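Local coordinates for protein PKS (Streptomyces albus, PDB 4OQJ) that probably joins acyl chains by ketosynthase-type carbon–carbon condensation, working on carrier-protein-bound intermediates in oxazolomycin biosynthesis, at residues Pro105-Phe110 against Ala173-Tyr178; Cys113-Leu118 against Tyr697-Val702; Gly133-Val138 against Val200-Leu205. All coordinates share one frame; numbering follows the deposited sequence.

How the contacts relate
The three contacts lie in and around one corner of the ketosynthase fold; contact 2 brings segment 697-702 onto it. Contacts 1 and 2 share helix 105-121, and their centres lie about 12 Å apart. They touch where T176 CG2 meets A114 CB at 3.9 Å. Contact 1 packs on contact 3, about 14 Å away between centres, with F110 CZ 3.4 Å from A136 CB. Contacts 2 and 3 do not touch; their nearest atoms are about 6 Å apart. Contacts 1 and 3 both reach the second subunit. Y178 of contact 1 binds potassium with waters and S292 O and K294 O of the second subunit. The Y115 side chain is about 14 Å from a potassium ion.

Contact 1 (Pro105-Phe110 against Ala173-Tyr178); sequences PQQRQF and ATRTAY. With K (potassium ion), chain B.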
loop_
_atom_site.group_PDB
_atom_site.type_symbol
_atom_site.label_atom_id
_atom_site.label_comp_id
_atom_site.label_asym_id
_atom_site.label_seq_id
_atom_site.Cartn_x
_atom_site.Cartn_y
_atom_site.Cartn_z
ATOM N N PRO A 105 16.939 0.333 13.292
ATOM C CA PRO A 105 16.610 -0.909 14.004
ATOM C C PRO A 105 15.221 -1.463 13.671
ATOM O O PRO A 105 15.036 -2.669 13.713
ATOM C CB PRO A 105 16.660 -0.504 15.480
ATOM C CG PRO A 105 17.510 0.709 15.523
ATOM C CD PRO A 105 17.348 1.410 14.212
ATOM N N GLN A 106 14.260 -0.611 13.350
ATOM C CA GLN A 106 12.943 -1.114 12.976
ATOM C C GLN A 106 13.022 -2.023 11.744
ATOM O O GLN A 106 12.314 -3.029 11.669
ATOM C CB GLN A 106 11.984 0.045 12.715
ATOM C CG GLN A 106 11.766 0.935 13.932
ATOM C CD GLN A 106 10.789 2.050 13.650
ATOM O OE1 GLN A 106 9.735 2.141 14.278
ATOM N NE2 GLN A 106 11.131 2.904 12.691
ATOM N N GLN A 107 13.881 -1.666 10.787
ATOM C CA GLN A 107 14.024 -2.432 9.542
ATOM C C GLN A 107 14.842 -3.688 9.784
ATOM O O GLN A 107 14.560 -4.730 9.203
ATOM C CB GLN A 107 14.670 -1.575 8.438
ATOM C CG GLN A 107 13.800 -0.387 8.056
ATOM C CD GLN A 107 14.125 0.240 6.717
ATOM O OE1 GLN A 107 14.647 -0.411 5.804
ATOM N NE2 GLN A 107 13.781 1.516 6.579
ATOM N N ARG A 108 15.846 -3.598 10.655
ATOM C CA ARG A 108 16.614 -4.781 11.037
ATOM C C ARG A 108 15.745 -5.798 11.747
ATOM O O ARG A 108 15.783 -6.990 11.439
ATOM C CB ARG A 108 17.783 -4.407 11.945
ATOM C CG ARG A 108 18.942 -3.730 11.214
ATOM C CD ARG A 108 20.038 -3.434 12.181
ATOM N NE ARG A 108 20.157 -2.037 12.590
ATOM C CZ ARG A 108 20.574 -1.642 13.793
ATOM N NH1 ARG A 108 20.807 -2.526 14.761
ATOM N NH2 ARG A 108 20.754 -0.354 14.040
ATOM N N GLN A 109 14.963 -5.328 12.707
ATOM C CA GLN A 109 14.085 -6.222 13.448
ATOM C C GLN A 109 13.002 -6.794 12.529
ATOM O O GLN A 109 12.621 -7.961 12.673
ATOM C CB GLN A 109 13.467 -5.485 14.635
ATOM C CG GLN A 109 14.476 -5.182 15.725
ATOM C CD GLN A 109 14.911 -6.416 16.478
ATOM O OE1 GLN A 109 14.085 -7.228 16.874
ATOM N NE2 GLN A 109 16.213 -6.565 16.676
ATOM N N PHE A 110 12.509 -6.004 11.577
ATOM C CA PHE A 110 11.480 -6.528 10.676
ATOM C C PHE A 110 12.076 -7.624 9.796
ATOM O O PHE A 110 11.428 -8.621 9.517
ATOM C CB PHE A 110 10.850 -5.473 9.770
ATOM C CG PHE A 110 9.765 -6.052 8.916
ATOM C CD1 PHE A 110 8.530 -6.373 9.478
ATOM C CD2 PHE A 110 10.006 -6.402 7.610
ATOM C CE1 PHE A 110 7.549 -6.979 8.717
ATOM C CE2 PHE A 110 9.028 -7.007 6.835
ATOM C CZ PHE A 110 7.801 -7.288 7.382
ATOM N N ALA A 173 10.223 -2.851 3.120
ATOM C CA ALA A 173 9.681 -3.990 2.410
ATOM C C ALA A 173 10.666 -4.461 1.357
ATOM O O ALA A 173 10.852 -5.657 1.198
ATOM C CB ALA A 173 8.322 -3.653 1.771
ATOM N N THR A 174 11.294 -3.535 0.635
ATOM C CA THR A 174 12.209 -3.931 -0.424
ATOM C C THR A 174 13.551 -4.497 0.093
ATOM O O THR A 174 14.119 -5.379 -0.533
ATOM C CB THR A 174 12.507 -2.755 -1.362
ATOM O OG1 THR A 174 13.092 -1.681 -0.614
ATOM C CG2 THR A 174 11.225 -2.301 -2.048
ATOM N N ARG A 175 14.057 -3.988 1.211
ATOM C CA ARG A 175 15.235 -4.596 1.842
ATOM C C ARG A 175 14.947 -6.049 2.159
ATOM O O ARG A 175 15.775 -6.926 1.895
ATOM C CB ARG A 175 15.631 -3.874 3.123
ATOM C CG ARG A 175 16.862 -4.497 3.817
ATOM C CD ARG A 175 17.222 -3.778 5.095
ATOM N NE ARG A 175 16.861 -2.387 4.992
ATOM C CZ ARG A 175 17.549 -1.489 4.301
ATOM N NH1 ARG A 175 17.100 -0.251 4.221
ATOM N NH2 ARG A 175 18.671 -1.826 3.689
ATOM N N THR A 176 13.756 -6.303 2.689
ATOM C CA THR A 176 13.357 -7.663 3.018
ATOM C C THR A 176 13.247 -8.499 1.751
ATOM O O THR A 176 13.704 -9.639 1.724
ATOM C CB THR A 176 12.028 -7.668 3.806
ATOM O OG1 THR A 176 12.200 -6.892 5.004
ATOM C CG2 THR A 176 11.611 -9.064 4.188
ATOM N N ALA A 177 12.660 -7.937 0.694
ATOM C CA ALA A 177 12.518 -8.686 -0.560
ATOM C C ALA A 177 13.896 -9.047 -1.118
ATOM O O ALA A 177 14.125 -10.172 -1.582
ATOM C CB ALA A 177 11.731 -7.887 -1.563
ATOM N N TYR A 178 14.822 -8.098 -1.063
ATOM C CA TYR A 178 16.156 -8.312 -1.608
ATOM C C TYR A 178 16.955 -9.340 -0.805
ATOM O O TYR A 178 17.685 -10.162 -1.369
ATOM C CB TYR A 178 16.930 -6.993 -1.656
ATOM C CG TYR A 178 18.342 -7.180 -2.137
ATOM C CD1 TYR A 178 18.588 -7.571 -3.448
ATOM C CD2 TYR A 178 19.432 -6.989 -1.284
ATOM C CE1 TYR A 178 19.875 -7.767 -3.913
ATOM C CE2 TYR A 178 20.746 -7.180 -1.745
ATOM C CZ TYR A 178 20.946 -7.575 -3.065
ATOM O OH TYR A 178 22.210 -7.789 -3.557
HETATM K K K B . 22.184 -10.607 -4.316
HETATM O O HOH W 1 20.547 -10.580 -1.778
HETATM O O HOH W 2 25.177 -9.538 -4.107
HETATM O O HOH W 3 23.058 -12.821 -6.387
HETATM O O HOH W 4 22.481 -13.323 -3.432
#
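Q107 and R175 form the polar half of this helix-helix contact. R175 approaches side-on and gives two nitrogens to one oxygen, Q107 OE1. R175 NH1 is 2.9 Å and R175 NE 3.1 Å from Q107 OE1. The N-H...O angle at NH1 is 152°. The oxygen lies in the guanidinium plane, but both donors come from one face of the amide plane, and NH1 stands well above it. The amide plane of Q107 and the guanidinium plane of R175 are 36° apart. R175 runs straight from its backbone and then bends at chi3 (-31°), which turns NE and NH1 together onto the amide. R175 NH1 also hydrogen-bonds I165 O, so NH1 has two acceptors. Q107 NE2 has a weak hydrogen bond to D168 O.

The two helices, 105-121 and 171-180, belong to the N-terminal half of the thiolase-type ketosynthase fold. The second also faces the other subunit, where R175 packs on Y297 of that subunit.

The second pair is F110 and T176. The hydroxyl oxygen T176 OG1 touches the ring edge, in its plane, 3.4 Å from F110 CD2. That hydroxyl is hydrogen-bonded to V172 O in its own helix.

A metal site lies at the far end of 173-178. Y178 OH binds the potassium ion at 2.9 Å, alongside S292 O and K294 O of the second subunit. Water 1 also binds potassium and donates to Y178 O.

Contact 2 (Cys113-Leu118 against Tyr697-Val702); sequences CAYEAL and YPFERV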
loop_
_atom_site.group_PDB
_atom_site.type_symbol
_atom_site.label_atom_id
_atom_site.label_comp_id
_atom_site.label_asym_id
_atom_site.label_seq_id
_atom_site.Cartn_x
_atom_site.Cartn_y
_atom_site.Cartn_z
ATOM N N CYS A 113 12.458 -10.731 11.826
ATOM C CA CYS A 113 11.113 -11.258 12.123
ATOM C C CYS A 113 10.464 -11.943 10.892
ATOM O O CYS A 113 9.821 -12.989 11.010
ATOM C CB CYS A 113 10.206 -10.138 12.629
ATOM S SG CYS A 113 8.620 -10.736 13.287
ATOM N N ALA A 114 10.637 -11.347 9.717
ATOM C CA ALA A 114 10.115 -11.928 8.480
ATOM C C ALA A 114 10.786 -13.263 8.170
ATOM O O ALA A 114 10.124 -14.214 7.751
ATOM C CB ALA A 114 10.308 -10.958 7.312
ATOM N N TYR A 115 12.099 -13.318 8.357
ATOM C CA TYR A 115 12.854 -14.553 8.224
ATOM C C TYR A 115 12.241 -15.622 9.133
ATOM O O TYR A 115 11.981 -16.733 8.692
ATOM C CB TYR A 115 14.324 -14.295 8.562
ATOM C CG TYR A 115 15.315 -15.424 8.296
ATOM C CD1 TYR A 115 15.338 -16.571 9.079
ATOM C CD2 TYR A 115 16.281 -15.297 7.301
ATOM C CE1 TYR A 115 16.278 -17.584 8.849
ATOM C CE2 TYR A 115 17.216 -16.284 7.067
ATOM C CZ TYR A 115 17.214 -17.426 7.838
ATOM O OH TYR A 115 18.154 -18.400 7.594
ATOM N N GLU A 116 11.997 -15.269 10.394
ATOM C CA GLU A 116 11.404 -16.198 11.352
ATOM C C GLU A 116 10.022 -16.650 10.914
ATOM O O GLU A 116 9.683 -17.818 11.086
ATOM C CB GLU A 116 11.294 -15.567 12.745
ATOM C CG GLU A 116 12.607 -15.452 13.513
ATOM C CD GLU A 116 12.469 -14.602 14.793
ATOM O OE1 GLU A 116 11.489 -13.829 14.891
ATOM O OE2 GLU A 116 13.343 -14.705 15.693
ATOM N N ALA A 117 9.216 -15.731 10.373
ATOM C CA ALA A 117 7.852 -16.078 9.972
ATOM C C ALA A 117 7.856 -17.098 8.835
ATOM O O ALA A 117 7.053 -18.039 8.831
ATOM C CB ALA A 117 7.071 -14.838 9.568
ATOM N N LEU A 118 8.756 -16.915 7.877
ATOM C CA LEU A 118 8.877 -17.844 6.752
ATOM C C LEU A 118 9.431 -19.187 7.230
ATOM O O LEU A 118 8.968 -20.242 6.807
ATOM C CB LEU A 118 9.764 -17.253 5.659
ATOM C CG LEU A 118 9.056 -16.175 4.834
ATOM C CD1 LEU A 118 10.047 -15.280 4.143
ATOM C CD2 LEU A 118 8.138 -16.846 3.830
ATOM N N TYR A 697 15.735 -19.504 13.514
ATOM C CA TYR A 697 17.182 -19.325 13.498
ATOM C C TYR A 697 17.711 -18.578 14.735
ATOM O O TYR A 697 17.102 -17.598 15.183
ATOM C CB TYR A 697 17.600 -18.571 12.226
ATOM C CG TYR A 697 19.099 -18.590 12.000
ATOM C CD1 TYR A 697 19.700 -19.632 11.305
ATOM C CD2 TYR A 697 19.916 -17.585 12.509
ATOM C CE1 TYR A 697 21.070 -19.668 11.108
ATOM C CE2 TYR A 697 21.297 -17.610 12.310
ATOM C CZ TYR A 697 21.867 -18.664 11.608
ATOM O OH TYR A 697 23.238 -18.720 11.409
ATOM N N PRO A 698 18.843 -19.047 15.306
ATOM C CA PRO A 698 19.422 -18.360 16.470
ATOM C C PRO A 698 20.332 -17.204 16.042
ATOM O O PRO A 698 21.560 -17.307 16.074
ATOM C CB PRO A 698 20.200 -19.467 17.172
ATOM C CG PRO A 698 20.627 -20.370 16.067
ATOM C CD PRO A 698 19.511 -20.336 15.045
ATOM N N PHE A 699 19.710 -16.101 15.638
ATOM C CA PHE A 699 20.431 -14.946 15.132
ATOM C C PHE A 699 21.525 -14.528 16.091
ATOM O O PHE A 699 21.303 -14.481 17.293
ATOM C CB PHE A 699 19.476 -13.775 14.910
ATOM C CG PHE A 699 18.377 -14.071 13.938
ATOM C CD1 PHE A 699 18.623 -14.089 12.575
ATOM C CD2 PHE A 699 17.098 -14.337 14.392
ATOM C CE1 PHE A 699 17.596 -14.346 11.670
ATOM C CE2 PHE A 699 16.080 -14.609 13.503
ATOM C CZ PHE A 699 16.321 -14.616 12.152
ATOM N N GLU A 700 22.707 -14.223 15.570
ATOM C CA GLU A 700 23.799 -13.808 16.445
ATOM C C GLU A 700 23.446 -12.475 17.084
ATOM O O GLU A 700 23.029 -11.553 16.388
ATOM C CB GLU A 700 25.119 -13.700 15.670
ATOM C CG GLU A 700 26.341 -13.615 16.586
ATOM C CD GLU A 700 27.617 -14.096 15.922
ATOM O OE1 GLU A 700 27.585 -15.168 15.279
ATOM O OE2 GLU A 700 28.651 -13.404 16.054
ATOM N N ARG A 701 23.592 -12.371 18.400
ATOM C CA ARG A 701 23.255 -11.121 19.095
ATOM C C ARG A 701 24.394 -10.104 19.047
ATOM O O ARG A 701 25.022 -9.819 20.071
ATOM C CB ARG A 701 22.899 -11.383 20.562
ATOM C CG ARG A 701 21.671 -12.237 20.792
ATOM C CD ARG A 701 21.553 -12.627 22.271
ATOM N NE ARG A 701 21.290 -11.477 23.140
ATOM C CZ ARG A 701 22.211 -10.800 23.823
ATOM N NH1 ARG A 701 23.494 -11.140 23.767
ATOM N NH2 ARG A 701 21.845 -9.773 24.578
ATOM N N VAL A 702 24.655 -9.556 17.866
ATOM C CA VAL A 702 25.671 -8.520 17.701
ATOM C C VAL A 702 25.032 -7.137 17.772
ATOM O O VAL A 702 24.074 -6.837 17.053
ATOM C CB VAL A 702 26.420 -8.682 16.353
ATOM C CG1 VAL A 702 27.578 -7.696 16.247
ATOM C CG2 VAL A 702 26.908 -10.092 16.187
HETATM O O HOH W 5 14.744 -16.975 16.035
#
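E116 points a carboxylate oxygen at the rim of F699. E116 OE2 lies near the ring plane, 3.5 Å from F699 CE2. This places the negative oxygen beside the slightly positive ring hydrogens, an arrangement that is probably mildly favourable. The E116 chain is extended beyond CG, and its CG also meets the ring edge, 3.6 Å from F699 CE2. Carboxylate and ring planes are 52° apart.

The same OE2 has further partners. Water 5 donates to E116 OE2 at 2.7 Å and to Y697 O at 2.6 Å, so one water bridges the helix and the loop. R31 forms a salt bridge with OE2 and would partly balance its charge.

Y115 carries the apolar side. F699 turns its edge toward the face of Y115 in an offset edge-to-face pair. The centroids are 5.5 Å apart and the planes meet at 75°. The closest atoms are F699 CZ and Y115 CD1, at 3.8 Å. Y115 CG is anti to the backbone N (chi1 -172°), which swings the ring off helix 105-121 toward the loop. Farther out on the same ring, Y115 CE1 meets Y697 CB at 3.8 Å. Y697 OH is hydrogen-bonded to N472 N, and the Y697 backbone N to E119 OE1.

The sequence YPFER and its return to the ketosynthase from the far end of the chain are consistent with the YPF-type linker of modular polyketide synthases, which wraps back over the ketosynthase domain.

Contact 3 (Gly133-Val138 against Val200-Leu205); sequences GVYAGV and VHLACL
Y135 and L202 use nearly the same first torsion. In each, CG lies anti to the residue's own carbonyl carbon, chi1 -66° for Y135 and -65° for L202. The Y135 ring is carried from the strand to the helix, and L202 meets it with CB. The setting is a beta-alpha-beta crossover of the thiolase-type fold. Helix 195-209 links the parallel strands 186-190 and 214-221 and passes over strand 132-138, which runs between them. In ketosynthases of this fold, the corresponding helix follows the nucleophilic cysteine, so this is probably the buried helix behind the active site.

The contact is apolar and uses one face of the tyrosine ring. L202 CB stands over it, 4.2 Å from the centroid and 24° off the ring normal, in a CH-pi contact. It favours one half of the ring, with L202 CB 3.9 Å from Y135 CD2. The side chains cross at about a right angle. L202 also packs on T189 of the same chain and on Y135 of the second subunit. Y135 in turn packs on L202 of the second subunit, so the contact borders the dimer interface.

The backbone N of A203 lies over the same face; its CA and CB are near Y135 CD1. Its small side chain lets the helix backbone come close, and Y135 and A203 are the nearest pair of CA atoms, 6.2 Å apart. A203 CB is 4.0 Å from Y135 CD1, and it also packs on A215 and A217 of strand 214-221.

The Y135 hydroxyl reaches S206 OG, one residue beyond 200-205, in a hydrogen bond that fixes the far end of the ring. The closest approach to the helix is made by a backbone carbon: A203 CA lies 3.7 Å from Y135 CD1.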
loop_
_atom_site.group_PDB
_atom_site.type_symbol
_atom_site.label_atom_id
_atom_site.label_comp_id
_atom_site.label_asym_id
_atom_site.label_seq_id
_atom_site.Cartn_x
_atom_site.Cartn_y
_atom_site.Cartn_z
ATOM N N GLY A 133 4.994 -11.998 -2.014
ATOM C CA GLY A 133 4.915 -10.561 -1.837
ATOM C C GLY A 133 5.142 -10.159 -0.392
ATOM O O GLY A 133 5.158 -11.007 0.506
ATOM N N VAL A 134 5.325 -8.866 -0.160
ATOM C CA VAL A 134 5.458 -8.356 1.192
ATOM C C VAL A 134 4.905 -6.944 1.320
ATOM O O VAL A 134 5.265 -6.028 0.549
ATOM C CB VAL A 134 6.946 -8.394 1.685
ATOM C CG1 VAL A 134 7.881 -7.706 0.718
ATOM C CG2 VAL A 134 7.064 -7.796 3.093
ATOM N N TYR A 135 4.020 -6.778 2.301
ATOM C CA TYR A 135 3.443 -5.491 2.665
ATOM C C TYR A 135 3.792 -5.186 4.117
ATOM O O TYR A 135 3.440 -5.932 5.023
ATOM C CB TYR A 135 1.924 -5.506 2.457
ATOM C CG TYR A 135 1.546 -5.636 1.004
ATOM C CD1 TYR A 135 1.456 -6.877 0.376
ATOM C CD2 TYR A 135 1.324 -4.500 0.238
ATOM C CE1 TYR A 135 1.124 -6.966 -0.987
ATOM C CE2 TYR A 135 0.996 -4.583 -1.091
ATOM C CZ TYR A 135 0.900 -5.802 -1.703
ATOM O OH TYR A 135 0.574 -5.814 -3.052
ATOM N N ALA A 136 4.503 -4.097 4.352
ATOM C CA ALA A 136 5.002 -3.831 5.695
ATOM C C ALA A 136 5.194 -2.343 5.938
ATOM O O ALA A 136 5.384 -1.575 4.997
ATOM C CB ALA A 136 6.305 -4.562 5.916
ATOM N N GLY A 137 5.139 -1.942 7.204
ATOM C CA GLY A 137 5.351 -0.548 7.565
ATOM C C GLY A 137 6.172 -0.445 8.835
ATOM O O GLY A 137 6.121 -1.343 9.662
ATOM N N VAL A 138 6.922 0.643 8.988
ATOM C CA VAL A 138 7.614 0.925 10.230
ATOM C C VAL A 138 7.185 2.279 10.747
ATOM O O VAL A 138 6.643 3.115 10.020
ATOM C CB VAL A 138 9.152 0.883 10.068
ATOM C CG1 VAL A 138 9.607 -0.530 9.657
ATOM C CG2 VAL A 138 9.616 1.905 9.053
ATOM N N VAL A 200 -2.138 -6.274 6.115
ATOM C CA VAL A 200 -2.815 -7.560 5.981
ATOM C C VAL A 200 -3.890 -7.466 4.896
ATOM O O VAL A 200 -4.017 -8.352 4.050
ATOM C CB VAL A 200 -3.437 -8.015 7.326
ATOM C CG1 VAL A 200 -4.402 -9.179 7.130
ATOM C CG2 VAL A 200 -2.338 -8.433 8.305
ATOM N N HIS A 201 -4.670 -6.389 4.918
ATOM C CA HIS A 201 -5.718 -6.208 3.919
ATOM C C HIS A 201 -5.143 -6.196 2.505
ATOM O O HIS A 201 -5.655 -6.880 1.603
ATOM C CB HIS A 201 -6.471 -4.925 4.196
ATOM C CG HIS A 201 -7.427 -4.537 3.120
ATOM N ND1 HIS A 201 -8.689 -5.075 3.020
ATOM C CD2 HIS A 201 -7.315 -3.627 2.125
ATOM C CE1 HIS A 201 -9.321 -4.509 2.003
ATOM N NE2 HIS A 201 -8.513 -3.629 1.444
ATOM N N LEU A 202 -4.065 -5.443 2.295
ATOM C CA LEU A 202 -3.513 -5.343 0.943
ATOM C C LEU A 202 -2.855 -6.659 0.511
ATOM O O LEU A 202 -2.933 -7.030 -0.662
ATOM C CB LEU A 202 -2.518 -4.189 0.841
ATOM C CG LEU A 202 -3.143 -2.802 1.041
ATOM C CD1 LEU A 202 -2.051 -1.749 1.101
ATOM C CD2 LEU A 202 -4.158 -2.481 -0.059
ATOM N N ALA A 203 -2.237 -7.363 1.451
ATOM C CA ALA A 203 -1.681 -8.689 1.163
ATOM C C ALA A 203 -2.778 -9.646 0.681
ATOM O O ALA A 203 -2.607 -10.358 -0.316
ATOM C CB ALA A 203 -0.996 -9.245 2.374
ATOM N N CYS A 204 -3.913 -9.657 1.377
ATOM C CA CYS A 204 -5.032 -10.491 0.953
ATOM C C CYS A 204 -5.556 -10.067 -0.423
ATOM O O CYS A 204 -5.835 -10.915 -1.265
ATOM C CB CYS A 204 -6.153 -10.439 1.986
ATOM S SG CYS A 204 -5.738 -11.213 3.577
ATOM N N LEU A 205 -5.689 -8.765 -0.661
ATOM C CA LEU A 205 -6.130 -8.288 -1.991
ATOM C C LEU A 205 -5.161 -8.751 -3.086
ATOM O O LEU A 205 -5.569 -9.233 -4.152
ATOM C CB LEU A 205 -6.221 -6.765 -2.016
ATOM C CG LEU A 205 -7.604 -6.157 -2.207
ATOM C CD1 LEU A 205 -8.586 -6.665 -1.150
ATOM C CD2 LEU A 205 -7.491 -4.647 -2.158
#